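Local coordinates for hexapeptide transferase family protein (Anaplasma phagocytophilum, PDB 3IXC) that binds magnesium and is probably a transferase of the hexapeptide-repeat family, built as a trimer of left-handed beta-helices, at residues T64-D69 with I73-G78. Sequence-based numbering, arbitrary orientation. Where two conformers were deposited one is given.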
loop_
_atom_site.group_PDB
_atom_site.type_symbol
_atom_site.label_atom_id
_atom_site.label_comp_id
_atom_site.label_asym_id
_atom_site.label_seq_id
_atom_site.Cartn_x
_atom_site.Cartn_y
_atom_site.Cartn_z
ATOM N N THR A 64 -2.196 8.794 -2.883
ATOM C CA THR A 64 -2.438 9.053 -1.472
ATOM C C THR A 64 -3.925 9.352 -1.239
ATOM O O THR A 64 -4.592 9.972 -2.078
ATOM C CB THR A 64 -1.472 10.145 -0.934
ATOM O OG1 THR A 64 -0.150 9.588 -0.883
ATOM C CG2 THR A 64 -1.863 10.620 0.465
ATOM N N VAL A 65 -4.433 8.869 -0.111
ATOM C CA VAL A 65 -5.835 9.050 0.246
ATOM C C VAL A 65 -5.873 9.697 1.623
ATOM O O VAL A 65 -5.415 9.103 2.603
ATOM C CB VAL A 65 -6.598 7.697 0.280
ATOM C CG1 VAL A 65 -8.063 7.926 0.684
ATOM C CG2 VAL A 65 -6.521 6.990 -1.073
ATOM N N LEU A 66 -6.386 10.926 1.692
ATOM C CA LEU A 66 -6.598 11.588 2.980
ATOM C C LEU A 66 -8.098 11.653 3.193
ATOM O O LEU A 66 -8.777 12.527 2.646
ATOM C CB LEU A 66 -5.996 13.002 2.998
ATOM C CG LEU A 66 -4.534 13.181 2.571
ATOM C CD1 LEU A 66 -4.108 14.624 2.808
ATOM C CD2 LEU A 66 -3.574 12.260 3.268
ATOM N N ARG A 67 -8.612 10.717 3.987
ATOM C CA ARG A 67 -10.066 10.551 4.108
ATOM C C ARG A 67 -10.576 11.148 5.414
ATOM O O ARG A 67 -10.560 10.501 6.473
ATOM C CB ARG A 67 -10.457 9.078 3.923
ATOM C CG ARG A 67 -11.983 8.857 3.902
ATOM C CD ARG A 67 -12.399 7.666 3.032
ATOM N NE ARG A 67 -11.873 6.369 3.467
ATOM C CZ ARG A 67 -12.417 5.613 4.420
ATOM N NH1 ARG A 67 -11.884 4.435 4.716
ATOM N NH2 ARG A 67 -13.497 6.025 5.081
ATOM N N GLY A 68 -11.009 12.405 5.336
ATOM C CA GLY A 68 -11.487 13.130 6.514
ATOM C C GLY A 68 -13.005 13.125 6.590
ATOM O O GLY A 68 -13.636 14.185 6.694
ATOM N N ASP A 69 -13.597 11.933 6.546
ATOM C CA ASP A 69 -15.052 11.838 6.604
ATOM C C ASP A 69 -15.569 11.870 8.051
ATOM O O ASP A 69 -16.385 12.731 8.402
ATOM C CB ASP A 69 -15.614 10.675 5.749
ATOM C CG ASP A 69 -14.837 9.368 5.903
ATOM O OD1 ASP A 69 -14.099 9.200 6.890
ATOM O OD2 ASP A 69 -14.993 8.499 5.019
ATOM N N ILE A 73 -8.522 16.015 9.294
ATOM C CA ILE A 73 -7.100 15.812 9.059
ATOM C C ILE A 73 -6.479 17.183 8.815
ATOM O O ILE A 73 -6.972 17.954 7.999
ATOM C CB ILE A 73 -6.851 14.894 7.845
ATOM C CG1 ILE A 73 -7.466 13.505 8.073
ATOM C CG2 ILE A 73 -5.342 14.762 7.558
ATOM C CD1 ILE A 73 -7.611 12.663 6.791
ATOM N N GLU A 74 -5.400 17.479 9.533
ATOM C CA GLU A 74 -4.680 18.735 9.339
ATOM C C GLU A 74 -3.266 18.416 8.898
ATOM O O GLU A 74 -2.601 17.573 9.501
ATOM C CB GLU A 74 -4.662 19.552 10.628
ATOM C CG GLU A 74 -6.062 19.963 11.109
ATOM C CD GLU A 74 -6.041 20.722 12.422
ATOM O OE1 GLU A 74 -5.014 20.677 13.136
ATOM O OE2 GLU A 74 -7.058 21.374 12.740
ATOM N N VAL A 75 -2.825 19.067 7.824
ATOM C CA VAL A 75 -1.479 18.875 7.303
ATOM C C VAL A 75 -0.769 20.225 7.238
ATOM O O VAL A 75 -1.161 21.110 6.469
ATOM C CB VAL A 75 -1.504 18.227 5.902
ATOM C CG1 VAL A 75 -0.079 18.034 5.366
ATOM C CG2 VAL A 75 -2.276 16.884 5.927
ATOM N N GLY A 76 0.283 20.366 8.040
ATOM C CA GLY A 76 0.982 21.641 8.167
ATOM C C GLY A 76 1.834 22.024 6.967
ATOM O O GLY A 76 2.093 21.211 6.077
ATOM N N GLU A 77 2.258 23.287 6.965
ATOM C CA GLU A 77 3.152 23.850 5.956
ATOM C C GLU A 77 4.374 22.962 5.709
ATOM O O GLU A 77 4.981 22.467 6.657
ATOM C CB GLU A 77 3.622 25.240 6.416
ATOM C CG GLU A 77 4.774 25.815 5.610
ATOM C CD GLU A 77 5.320 27.124 6.176
ATOM O OE1 GLU A 77 4.812 27.609 7.214
ATOM O OE2 GLU A 77 6.267 27.668 5.580
ATOM N N GLY A 78 4.727 22.774 4.436
ATOM C CA GLY A 78 6.003 22.156 4.066
ATOM C C GLY A 78 6.087 20.662 4.321
ATOM O O GLY A 78 7.176 20.097 4.330
#
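Ile-73 reaches across the interior of the beta-helix and lays its CD1 methyl against the backbone of Leu-66, Arg-67 and Gly-68. Its CG1 branch stands anti to its own carbonyl carbon (chi1 -61°) and runs on extended, which carries Ile-73 CD1 to 3.6 Å from Arg-67 N and 3.7 Å from Gly-68 N. Ile-73 CD1 also lies 4.1 Å from Leu-66 CB. At Gly-68 the methyl meets bare main chain near the corner at Asp-69. Two residues on, Val-75 also points inward, and its CG2 approaches Leu-66 CD1 at 4.3 Å, a looser apolar touch. Leu-66 thus serves both. Arg-67 turns its side chain the other way, outward, where its NH2 forms a salt bridge with Asp-69 OD2 at 2.9 Å, in the guanidinium plane and on the carboxylate's syn lone pair. Arg-67 NH1 forms a salt bridge with Asp-83 of the second subunit, and Asp-69 OD1 hydrogen-bonds NE2 of the magnesium ligand His-88, so this outer face belongs to the subunit interface beside the metal site. Strands 65-68 and 73-75, their directions 133° apart, lie on adjacent faces of one coil of the left-handed parallel beta-helix, joined through the corner at Asp-69; Val-52 and Ile-54 of strand 52-54, Ile-81 of strand 80-81 and Val-87 of strand 86-87 pack against Leu-66, Ile-73 or Val-75 from the adjoining strands.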